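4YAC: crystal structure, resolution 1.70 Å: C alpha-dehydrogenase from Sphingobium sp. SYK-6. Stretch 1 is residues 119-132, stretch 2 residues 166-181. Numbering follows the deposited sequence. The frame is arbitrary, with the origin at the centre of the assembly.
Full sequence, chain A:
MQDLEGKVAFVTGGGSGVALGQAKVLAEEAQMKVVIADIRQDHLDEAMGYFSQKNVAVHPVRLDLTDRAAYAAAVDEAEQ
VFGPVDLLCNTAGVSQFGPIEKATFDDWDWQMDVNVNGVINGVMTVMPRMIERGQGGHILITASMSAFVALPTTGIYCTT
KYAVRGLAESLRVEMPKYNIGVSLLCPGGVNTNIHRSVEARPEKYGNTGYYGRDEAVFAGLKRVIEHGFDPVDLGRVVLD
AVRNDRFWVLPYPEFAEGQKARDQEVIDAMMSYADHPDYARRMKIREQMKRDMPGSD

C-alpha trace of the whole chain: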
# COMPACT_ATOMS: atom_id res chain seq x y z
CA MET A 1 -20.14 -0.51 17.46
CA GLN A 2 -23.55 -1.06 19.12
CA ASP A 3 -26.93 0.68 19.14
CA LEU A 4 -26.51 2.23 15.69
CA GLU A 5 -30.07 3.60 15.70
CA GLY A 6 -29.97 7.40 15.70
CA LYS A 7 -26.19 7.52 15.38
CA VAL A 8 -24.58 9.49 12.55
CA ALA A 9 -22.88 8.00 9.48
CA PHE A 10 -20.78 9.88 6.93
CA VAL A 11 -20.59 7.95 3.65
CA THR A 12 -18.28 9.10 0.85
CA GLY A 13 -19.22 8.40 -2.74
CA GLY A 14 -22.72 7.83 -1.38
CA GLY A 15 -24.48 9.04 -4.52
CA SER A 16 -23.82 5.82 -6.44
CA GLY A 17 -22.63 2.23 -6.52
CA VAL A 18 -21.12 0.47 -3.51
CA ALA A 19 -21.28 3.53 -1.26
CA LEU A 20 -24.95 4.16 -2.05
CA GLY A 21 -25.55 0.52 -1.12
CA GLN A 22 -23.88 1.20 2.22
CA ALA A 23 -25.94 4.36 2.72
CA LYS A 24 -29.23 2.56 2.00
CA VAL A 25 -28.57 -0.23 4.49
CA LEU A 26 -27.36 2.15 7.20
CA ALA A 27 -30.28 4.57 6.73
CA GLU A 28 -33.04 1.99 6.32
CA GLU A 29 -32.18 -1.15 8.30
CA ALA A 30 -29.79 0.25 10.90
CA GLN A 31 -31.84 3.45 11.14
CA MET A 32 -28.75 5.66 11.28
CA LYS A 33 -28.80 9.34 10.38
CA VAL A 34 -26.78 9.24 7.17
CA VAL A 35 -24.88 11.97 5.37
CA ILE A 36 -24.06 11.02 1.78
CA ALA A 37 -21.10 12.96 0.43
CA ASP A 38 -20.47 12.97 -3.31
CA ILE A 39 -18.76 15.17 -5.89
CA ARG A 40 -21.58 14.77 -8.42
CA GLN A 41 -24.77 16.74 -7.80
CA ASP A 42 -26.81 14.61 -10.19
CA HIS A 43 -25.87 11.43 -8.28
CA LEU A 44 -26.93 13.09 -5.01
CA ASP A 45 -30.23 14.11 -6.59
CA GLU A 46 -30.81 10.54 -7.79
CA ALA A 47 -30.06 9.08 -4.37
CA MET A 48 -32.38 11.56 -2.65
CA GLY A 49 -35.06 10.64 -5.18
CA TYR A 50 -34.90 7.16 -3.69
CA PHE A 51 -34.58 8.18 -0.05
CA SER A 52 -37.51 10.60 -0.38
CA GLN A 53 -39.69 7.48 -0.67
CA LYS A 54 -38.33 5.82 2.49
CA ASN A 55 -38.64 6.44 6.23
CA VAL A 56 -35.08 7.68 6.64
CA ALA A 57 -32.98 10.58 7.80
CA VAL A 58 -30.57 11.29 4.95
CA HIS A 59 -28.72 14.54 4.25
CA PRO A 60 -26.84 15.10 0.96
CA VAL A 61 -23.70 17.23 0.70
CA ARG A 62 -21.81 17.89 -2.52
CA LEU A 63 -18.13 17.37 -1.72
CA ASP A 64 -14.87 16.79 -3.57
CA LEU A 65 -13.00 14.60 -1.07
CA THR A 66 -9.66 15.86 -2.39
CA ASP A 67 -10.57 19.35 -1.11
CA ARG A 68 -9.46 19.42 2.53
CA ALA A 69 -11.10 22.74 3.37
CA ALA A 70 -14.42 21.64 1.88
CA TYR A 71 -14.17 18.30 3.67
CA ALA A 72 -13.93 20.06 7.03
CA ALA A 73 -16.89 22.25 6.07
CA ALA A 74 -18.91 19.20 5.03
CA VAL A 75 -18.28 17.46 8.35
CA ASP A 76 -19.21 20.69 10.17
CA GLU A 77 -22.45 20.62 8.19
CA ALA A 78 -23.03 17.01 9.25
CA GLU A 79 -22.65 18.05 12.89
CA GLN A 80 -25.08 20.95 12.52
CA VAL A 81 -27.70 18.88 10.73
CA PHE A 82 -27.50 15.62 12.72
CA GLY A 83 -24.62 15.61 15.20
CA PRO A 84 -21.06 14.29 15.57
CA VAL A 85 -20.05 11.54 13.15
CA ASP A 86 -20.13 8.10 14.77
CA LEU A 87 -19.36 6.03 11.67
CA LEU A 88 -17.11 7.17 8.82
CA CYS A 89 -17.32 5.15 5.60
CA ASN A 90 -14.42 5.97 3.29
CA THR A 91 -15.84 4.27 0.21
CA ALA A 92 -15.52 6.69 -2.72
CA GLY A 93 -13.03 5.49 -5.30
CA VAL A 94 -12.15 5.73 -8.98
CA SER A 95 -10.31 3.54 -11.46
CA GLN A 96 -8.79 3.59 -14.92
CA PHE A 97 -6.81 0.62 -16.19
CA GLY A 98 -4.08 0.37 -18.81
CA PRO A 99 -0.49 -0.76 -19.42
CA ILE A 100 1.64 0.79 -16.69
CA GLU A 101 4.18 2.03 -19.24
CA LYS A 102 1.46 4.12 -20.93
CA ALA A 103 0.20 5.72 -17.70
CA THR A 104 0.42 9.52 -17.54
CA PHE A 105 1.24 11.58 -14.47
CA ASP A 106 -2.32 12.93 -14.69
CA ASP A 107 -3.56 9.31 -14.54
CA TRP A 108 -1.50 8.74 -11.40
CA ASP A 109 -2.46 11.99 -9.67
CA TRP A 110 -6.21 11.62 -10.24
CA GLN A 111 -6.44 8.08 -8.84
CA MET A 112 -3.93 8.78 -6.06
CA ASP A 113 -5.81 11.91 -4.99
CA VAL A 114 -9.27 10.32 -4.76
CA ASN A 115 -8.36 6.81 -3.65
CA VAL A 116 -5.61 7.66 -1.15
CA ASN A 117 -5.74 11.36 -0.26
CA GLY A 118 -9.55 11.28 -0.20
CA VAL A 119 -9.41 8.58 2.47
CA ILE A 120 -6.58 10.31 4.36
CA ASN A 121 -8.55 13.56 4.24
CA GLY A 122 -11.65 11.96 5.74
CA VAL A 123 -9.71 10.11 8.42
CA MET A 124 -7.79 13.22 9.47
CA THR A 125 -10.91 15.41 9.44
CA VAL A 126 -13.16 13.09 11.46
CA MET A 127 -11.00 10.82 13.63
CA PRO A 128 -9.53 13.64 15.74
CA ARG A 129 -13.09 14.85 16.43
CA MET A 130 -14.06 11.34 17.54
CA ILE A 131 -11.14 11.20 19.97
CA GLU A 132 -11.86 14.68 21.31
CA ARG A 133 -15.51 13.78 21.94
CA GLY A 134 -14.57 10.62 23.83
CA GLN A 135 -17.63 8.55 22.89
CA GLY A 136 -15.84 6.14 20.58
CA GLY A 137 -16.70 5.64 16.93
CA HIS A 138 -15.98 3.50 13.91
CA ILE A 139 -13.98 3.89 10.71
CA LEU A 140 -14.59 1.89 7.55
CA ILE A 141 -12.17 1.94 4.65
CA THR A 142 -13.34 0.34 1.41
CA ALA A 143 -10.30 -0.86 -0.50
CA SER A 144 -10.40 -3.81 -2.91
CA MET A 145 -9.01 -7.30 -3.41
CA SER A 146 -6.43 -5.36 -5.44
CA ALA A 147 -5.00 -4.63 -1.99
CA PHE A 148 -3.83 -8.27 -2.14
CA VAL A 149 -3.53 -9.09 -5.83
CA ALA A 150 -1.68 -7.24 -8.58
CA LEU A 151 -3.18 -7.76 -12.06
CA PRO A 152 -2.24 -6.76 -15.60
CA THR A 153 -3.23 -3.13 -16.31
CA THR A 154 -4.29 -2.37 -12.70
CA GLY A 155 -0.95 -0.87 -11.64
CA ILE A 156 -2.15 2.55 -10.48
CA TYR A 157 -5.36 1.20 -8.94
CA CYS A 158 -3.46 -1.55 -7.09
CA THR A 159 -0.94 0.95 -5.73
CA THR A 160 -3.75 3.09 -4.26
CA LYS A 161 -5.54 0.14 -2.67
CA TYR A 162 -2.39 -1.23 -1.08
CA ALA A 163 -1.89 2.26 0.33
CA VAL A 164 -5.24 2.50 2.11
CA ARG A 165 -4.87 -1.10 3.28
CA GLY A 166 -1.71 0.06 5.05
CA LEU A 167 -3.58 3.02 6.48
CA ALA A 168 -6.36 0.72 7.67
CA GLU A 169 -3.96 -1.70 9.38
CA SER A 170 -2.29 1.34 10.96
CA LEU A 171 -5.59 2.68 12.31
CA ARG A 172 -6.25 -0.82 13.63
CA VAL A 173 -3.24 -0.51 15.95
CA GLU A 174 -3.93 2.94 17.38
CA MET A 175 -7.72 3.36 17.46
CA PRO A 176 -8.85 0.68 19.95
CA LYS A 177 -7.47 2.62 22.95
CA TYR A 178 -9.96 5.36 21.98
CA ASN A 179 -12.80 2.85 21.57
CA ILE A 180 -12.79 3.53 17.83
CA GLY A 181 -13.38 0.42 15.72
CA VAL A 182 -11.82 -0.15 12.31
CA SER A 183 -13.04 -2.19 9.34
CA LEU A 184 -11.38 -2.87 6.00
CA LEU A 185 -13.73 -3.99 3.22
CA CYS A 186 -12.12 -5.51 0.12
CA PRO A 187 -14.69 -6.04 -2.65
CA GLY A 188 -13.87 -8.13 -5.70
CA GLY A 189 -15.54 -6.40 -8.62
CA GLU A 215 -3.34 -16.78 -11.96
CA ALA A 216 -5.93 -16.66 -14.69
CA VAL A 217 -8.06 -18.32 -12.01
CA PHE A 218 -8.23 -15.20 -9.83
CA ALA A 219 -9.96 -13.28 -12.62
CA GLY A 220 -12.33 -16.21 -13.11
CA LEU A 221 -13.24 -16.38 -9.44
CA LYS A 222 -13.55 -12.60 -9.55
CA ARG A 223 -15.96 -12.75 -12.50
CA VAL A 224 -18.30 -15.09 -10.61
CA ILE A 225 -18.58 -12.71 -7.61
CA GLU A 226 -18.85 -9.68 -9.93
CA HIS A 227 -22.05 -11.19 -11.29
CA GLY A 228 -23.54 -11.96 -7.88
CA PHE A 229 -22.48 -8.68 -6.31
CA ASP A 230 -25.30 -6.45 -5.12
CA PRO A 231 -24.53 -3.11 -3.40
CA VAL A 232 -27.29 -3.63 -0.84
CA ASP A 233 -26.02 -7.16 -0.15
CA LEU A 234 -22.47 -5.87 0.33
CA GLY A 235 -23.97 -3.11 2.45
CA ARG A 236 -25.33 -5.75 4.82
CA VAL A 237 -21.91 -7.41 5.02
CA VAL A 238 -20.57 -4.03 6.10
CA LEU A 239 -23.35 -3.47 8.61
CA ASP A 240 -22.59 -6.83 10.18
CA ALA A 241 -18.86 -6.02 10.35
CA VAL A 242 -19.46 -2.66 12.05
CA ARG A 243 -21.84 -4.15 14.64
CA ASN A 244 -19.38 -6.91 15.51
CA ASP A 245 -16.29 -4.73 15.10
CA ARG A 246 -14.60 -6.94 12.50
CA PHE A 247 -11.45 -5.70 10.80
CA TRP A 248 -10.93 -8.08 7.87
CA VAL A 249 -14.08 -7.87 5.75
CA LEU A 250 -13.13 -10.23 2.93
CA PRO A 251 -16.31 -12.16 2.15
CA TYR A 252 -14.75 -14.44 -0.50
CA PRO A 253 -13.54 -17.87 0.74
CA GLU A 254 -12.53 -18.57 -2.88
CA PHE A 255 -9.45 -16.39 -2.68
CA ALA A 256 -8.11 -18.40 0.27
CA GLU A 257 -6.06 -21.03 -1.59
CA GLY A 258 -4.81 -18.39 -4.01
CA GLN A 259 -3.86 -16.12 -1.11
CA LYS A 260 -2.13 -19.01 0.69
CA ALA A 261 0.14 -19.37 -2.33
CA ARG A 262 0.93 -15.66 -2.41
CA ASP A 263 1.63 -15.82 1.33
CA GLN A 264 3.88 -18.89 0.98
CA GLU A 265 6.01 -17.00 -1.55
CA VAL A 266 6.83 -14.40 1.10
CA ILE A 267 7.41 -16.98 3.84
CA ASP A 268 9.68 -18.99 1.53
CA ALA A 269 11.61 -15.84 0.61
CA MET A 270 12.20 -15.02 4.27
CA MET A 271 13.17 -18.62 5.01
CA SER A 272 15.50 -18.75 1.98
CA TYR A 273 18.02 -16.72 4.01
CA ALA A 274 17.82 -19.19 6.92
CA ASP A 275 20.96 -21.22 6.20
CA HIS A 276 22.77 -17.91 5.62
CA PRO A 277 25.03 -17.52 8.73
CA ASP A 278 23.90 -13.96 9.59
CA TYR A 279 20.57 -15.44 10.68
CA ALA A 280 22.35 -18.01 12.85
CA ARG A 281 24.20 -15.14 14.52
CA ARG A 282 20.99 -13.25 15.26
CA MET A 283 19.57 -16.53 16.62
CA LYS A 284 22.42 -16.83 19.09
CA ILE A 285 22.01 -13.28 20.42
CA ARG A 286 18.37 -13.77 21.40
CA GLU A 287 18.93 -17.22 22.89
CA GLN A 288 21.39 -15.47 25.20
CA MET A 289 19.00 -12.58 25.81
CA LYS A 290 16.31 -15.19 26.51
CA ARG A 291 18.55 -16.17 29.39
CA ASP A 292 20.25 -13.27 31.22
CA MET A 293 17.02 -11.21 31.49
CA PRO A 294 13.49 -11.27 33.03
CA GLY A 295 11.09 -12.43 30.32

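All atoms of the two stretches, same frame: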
# COMPACT_ATOMS: atom_id res chain seq x y z
N VAL A 119 -9.24 9.38 1.26
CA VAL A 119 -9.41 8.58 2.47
C VAL A 119 -8.63 9.21 3.62
O VAL A 119 -9.15 9.33 4.74
CB VAL A 119 -8.94 7.13 2.25
CG1 VAL A 119 -9.03 6.33 3.55
CG2 VAL A 119 -9.76 6.46 1.16
N ILE A 120 -7.39 9.61 3.36
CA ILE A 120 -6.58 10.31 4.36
C ILE A 120 -7.32 11.55 4.85
O ILE A 120 -7.40 11.81 6.05
CB ILE A 120 -5.21 10.72 3.81
CG1 ILE A 120 -4.35 9.49 3.54
CG2 ILE A 120 -4.48 11.64 4.80
CD1 ILE A 120 -3.12 9.78 2.71
N ASN A 121 -7.87 12.31 3.91
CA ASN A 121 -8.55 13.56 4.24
C ASN A 121 -9.75 13.32 5.16
O ASN A 121 -9.96 14.08 6.11
CB ASN A 121 -9.00 14.28 2.97
CG ASN A 121 -7.84 14.85 2.17
OD1 ASN A 121 -6.71 14.95 2.66
ND2 ASN A 121 -8.12 15.24 0.93
N GLY A 122 -10.52 12.28 4.89
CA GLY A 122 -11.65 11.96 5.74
C GLY A 122 -11.21 11.52 7.12
O GLY A 122 -11.73 12.00 8.14
N VAL A 123 -10.23 10.62 7.16
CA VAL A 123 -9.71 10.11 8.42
C VAL A 123 -9.17 11.25 9.29
O VAL A 123 -9.45 11.32 10.47
CB VAL A 123 -8.62 9.03 8.17
CG1 VAL A 123 -7.80 8.76 9.42
CG2 VAL A 123 -9.26 7.74 7.68
N MET A 124 -8.41 12.16 8.69
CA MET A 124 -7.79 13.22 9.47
C MET A 124 -8.78 14.32 9.84
O MET A 124 -8.53 15.09 10.75
CB MET A 124 -6.61 13.82 8.70
CG MET A 124 -5.48 12.84 8.44
SD MET A 124 -4.96 11.90 9.90
CE MET A 124 -4.60 13.22 11.05
N THR A 125 -9.90 14.40 9.12
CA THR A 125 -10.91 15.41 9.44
C THR A 125 -11.80 14.93 10.58
O THR A 125 -12.15 15.70 11.47
CB THR A 125 -11.79 15.75 8.21
OG1 THR A 125 -10.97 16.31 7.17
CG2 THR A 125 -12.87 16.77 8.57
N VAL A 126 -12.16 13.64 10.54
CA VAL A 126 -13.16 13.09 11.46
C VAL A 126 -12.57 12.42 12.70
O VAL A 126 -13.07 12.60 13.81
CB VAL A 126 -14.06 12.07 10.72
CG1 VAL A 126 -14.98 11.32 11.69
CG2 VAL A 126 -14.88 12.78 9.65
N MET A 127 -11.51 11.64 12.53
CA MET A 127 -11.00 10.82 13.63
C MET A 127 -10.53 11.65 14.83
O MET A 127 -10.78 11.27 15.98
CB MET A 127 -9.88 9.91 13.10
CG MET A 127 -9.10 9.15 14.15
SD MET A 127 -7.55 9.99 14.53
CE MET A 127 -6.68 9.91 12.96
N PRO A 128 -9.87 12.80 14.59
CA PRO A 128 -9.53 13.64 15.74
C PRO A 128 -10.74 14.21 16.49
O PRO A 128 -10.66 14.46 17.69
CB PRO A 128 -8.71 14.77 15.11
CG PRO A 128 -8.11 14.16 13.89
CD PRO A 128 -9.18 13.24 13.37
N ARG A 129 -11.86 14.40 15.79
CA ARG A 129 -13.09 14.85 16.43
C ARG A 129 -13.68 13.73 17.28
O ARG A 129 -14.19 13.98 18.37
CB ARG A 129 -14.10 15.31 15.38
CG ARG A 129 -13.58 16.38 14.43
CD ARG A 129 -14.69 16.87 13.51
NE ARG A 129 -14.20 17.78 12.49
CZ ARG A 129 -14.92 18.76 11.93
NH1 ARG A 129 -16.17 18.97 12.31
NH2 ARG A 129 -14.38 19.53 11.00
N MET A 130 -13.60 12.50 16.78
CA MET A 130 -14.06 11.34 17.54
C MET A 130 -13.31 11.22 18.86
O MET A 130 -13.92 11.03 19.91
CB MET A 130 -13.88 10.06 16.73
CG MET A 130 -14.88 9.86 15.62
SD MET A 130 -14.43 8.43 14.62
CE MET A 130 -15.87 8.27 13.57
N ILE A 131 -11.99 11.32 18.79
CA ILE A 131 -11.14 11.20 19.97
C ILE A 131 -11.47 12.30 20.97
O ILE A 131 -11.63 12.04 22.17
CB ILE A 131 -9.63 11.25 19.58
CG1 ILE A 131 -9.26 9.96 18.84
CG2 ILE A 131 -8.74 11.42 20.80
CD1 ILE A 131 -7.92 10.00 18.16
N GLU A 132 -11.59 13.52 20.47
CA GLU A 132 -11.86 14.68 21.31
C GLU A 132 -13.20 14.55 22.04
O GLU A 132 -13.34 14.98 23.19
CB GLU A 132 -11.85 15.95 20.44
CG GLU A 132 -12.45 17.19 21.09
CD GLU A 132 -12.38 18.40 20.17
OE1 GLU A 132 -11.97 18.24 19.00
OE2 GLU A 132 -12.74 19.51 20.62
N GLY A 166 -2.73 -0.27 4.06
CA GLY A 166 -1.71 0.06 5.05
C GLY A 166 -2.26 1.03 6.08
O GLY A 166 -2.04 0.87 7.28
N LEU A 167 -2.97 2.04 5.59
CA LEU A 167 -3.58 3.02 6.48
C LEU A 167 -4.57 2.35 7.42
O LEU A 167 -4.61 2.65 8.61
CB LEU A 167 -4.28 4.12 5.68
CG LEU A 167 -5.08 5.14 6.50
CD1 LEU A 167 -4.21 5.83 7.53
CD2 LEU A 167 -5.73 6.15 5.58
N ALA A 168 -5.37 1.44 6.87
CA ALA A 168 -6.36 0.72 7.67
C ALA A 168 -5.69 -0.12 8.76
O ALA A 168 -6.12 -0.08 9.92
CB ALA A 168 -7.23 -0.16 6.79
N GLU A 169 -4.66 -0.87 8.40
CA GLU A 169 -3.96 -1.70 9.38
C GLU A 169 -3.27 -0.83 10.43
O GLU A 169 -3.09 -1.25 11.57
CB GLU A 169 -2.95 -2.61 8.69
CG GLU A 169 -3.59 -3.63 7.76
CD GLU A 169 -2.64 -4.75 7.38
OE1 GLU A 169 -2.15 -5.46 8.29
OE2 GLU A 169 -2.37 -4.92 6.17
N SER A 170 -2.90 0.39 10.04
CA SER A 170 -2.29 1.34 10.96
C SER A 170 -3.31 1.89 11.95
O SER A 170 -3.05 1.97 13.15
CB SER A 170 -1.64 2.49 10.19
OG SER A 170 -0.51 2.03 9.46
N LEU A 171 -4.48 2.25 11.45
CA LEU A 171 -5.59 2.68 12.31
C LEU A 171 -5.94 1.57 13.30
O LEU A 171 -6.24 1.83 14.46
CB LEU A 171 -6.82 3.03 11.46
CG LEU A 171 -7.23 4.49 11.22
CD1 LEU A 171 -6.19 5.52 11.60
CD2 LEU A 171 -7.62 4.66 9.77
N ARG A 172 -5.89 0.34 12.82
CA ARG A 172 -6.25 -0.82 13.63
C ARG A 172 -5.40 -0.91 14.90
O ARG A 172 -5.87 -1.38 15.94
CB ARG A 172 -6.10 -2.10 12.81
CG ARG A 172 -6.68 -3.33 13.47
CD ARG A 172 -6.30 -4.59 12.72
NE ARG A 172 -6.96 -5.77 13.28
CZ ARG A 172 -6.66 -7.03 12.96
NH1 ARG A 172 -5.70 -7.28 12.08
NH2 ARG A 172 -7.31 -8.03 13.53
N VAL A 173 -4.15 -0.47 14.81
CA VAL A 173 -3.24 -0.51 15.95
C VAL A 173 -3.57 0.57 16.98
O VAL A 173 -3.53 0.32 18.19
CB VAL A 173 -1.76 -0.33 15.50
CG1 VAL A 173 -0.83 -0.18 16.71
CG2 VAL A 173 -1.32 -1.51 14.65
N GLU A 174 -3.89 1.77 16.51
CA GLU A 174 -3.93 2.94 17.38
C GLU A 174 -5.32 3.36 17.84
O GLU A 174 -5.46 4.09 18.82
CB GLU A 174 -3.24 4.12 16.68
CG GLU A 174 -1.76 3.85 16.38
CD GLU A 174 -1.00 5.06 15.86
OE1 GLU A 174 -1.31 6.19 16.28
OE2 GLU A 174 -0.09 4.86 15.04
N MET A 175 -6.37 2.90 17.15
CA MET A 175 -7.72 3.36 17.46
C MET A 175 -8.43 2.65 18.62
O MET A 175 -9.27 3.26 19.29
CB MET A 175 -8.59 3.27 16.20
CG MET A 175 -8.23 4.29 15.13
SD MET A 175 -8.34 6.01 15.69
CE MET A 175 -6.62 6.36 16.07
N PRO A 176 -8.12 1.36 18.87
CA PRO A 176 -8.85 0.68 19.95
C PRO A 176 -8.74 1.34 21.33
O PRO A 176 -9.69 1.25 22.11
CB PRO A 176 -8.23 -0.71 19.97
CG PRO A 176 -7.81 -0.93 18.57
CD PRO A 176 -7.32 0.41 18.09
N LYS A 177 -7.62 1.98 21.64
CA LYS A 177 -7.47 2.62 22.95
C LYS A 177 -8.40 3.84 23.09
O LYS A 177 -8.60 4.34 24.20
CB LYS A 177 -6.02 3.03 23.20
CG LYS A 177 -5.45 4.05 22.23
CD LYS A 177 -4.02 4.42 22.62
CE LYS A 177 -3.44 5.49 21.71
NZ LYS A 177 -3.37 5.06 20.29
N TYR A 178 -8.97 4.29 21.98
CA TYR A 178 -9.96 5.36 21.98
C TYR A 178 -11.37 4.83 21.75
O TYR A 178 -12.30 5.61 21.52
CB TYR A 178 -9.63 6.40 20.91
CG TYR A 178 -8.31 7.10 21.10
CD1 TYR A 178 -8.05 7.84 22.24
CD2 TYR A 178 -7.32 7.03 20.13
CE1 TYR A 178 -6.84 8.48 22.42
CE2 TYR A 178 -6.11 7.67 20.29
CZ TYR A 178 -5.87 8.40 21.44
OH TYR A 178 -4.67 9.04 21.61
N ASN A 179 -11.52 3.51 21.81
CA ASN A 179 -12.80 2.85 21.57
C ASN A 179 -13.34 3.18 20.18
O ASN A 179 -14.55 3.31 19.98
CB ASN A 179 -13.82 3.23 22.64
CG ASN A 179 -13.43 2.71 24.02
OD1 ASN A 179 -12.87 1.62 24.14
ND2 ASN A 179 -13.71 3.50 25.05
N ILE A 180 -12.43 3.31 19.22
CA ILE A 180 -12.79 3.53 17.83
C ILE A 180 -12.48 2.27 17.02
O ILE A 180 -11.32 1.87 16.90
CB ILE A 180 -12.06 4.76 17.23
CG1 ILE A 180 -12.52 6.04 17.93
CG2 ILE A 180 -12.30 4.86 15.72
CD1 ILE A 180 -11.69 7.27 17.60
N GLY A 181 -13.52 1.65 16.49
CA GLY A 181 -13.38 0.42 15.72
C GLY A 181 -12.94 0.71 14.30
O GLY A 181 -13.15 1.80 13.78

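Packing of helix 119-132 against residues 166-181 in C alpha-dehydrogenase. The helix runs nearly parallel to helix 166-174, at 20° between their N-to-C directions, with a closest axial approach of 11.9 Å. That spacing is wide enough for side chains to fill the gap, and no hydrogen bond crosses it; the contact is apolar and buries 435 Å² in all. At the N-terminal end the bump is Leu167, whose CD2 sits in a hollow lined by Val119, Ile120 and Val123: Leu167 CD2 lies 3.9 Å from Val119 CG1, 4.1 Å from Ile120 CG1 and 4.4 Å from Val123 CG2. One turn on, Val123 CG2 also meets Leu171 CD2 at 4.1 Å, so this methyl reaches two leucines on successive turns. Leu171 holds an off-rotamer chi1 of -105°. Next, Met127 CG packs on Met175 SD at 3.6 Å; the CA-to-CB bond of Met175 points sideways, but the end of its side chain comes nearer the helix.

Beyond the helix, the chain turns through Tyr178 into the strand at Ile180, and the partners close in: CA atoms of Ile131 and Tyr178 are 6.3 Å apart, against 9.3 Å for Val123 and Leu171. Ile180 CD1 is the bump here, 3.7 Å from Met130 CB, 3.8 Å from Ile131 CG1 and 4.4 Å from the backbone atom Met127 O, wedged against the last turn of the stretch. Ile131, which has the largest covered area, reaches the other way: its CD1 lies over one face of the Tyr178 ring, 3.9 Å from the ring centroid and 26° off the normal, in a CH-pi contact, with Tyr178 CD2 at 3.6 Å. The same Ile131 CD1 comes within 4.4 Å of Met175 CE, so Met175, Tyr178 and Ile180 together form the pocket that receives Ile131.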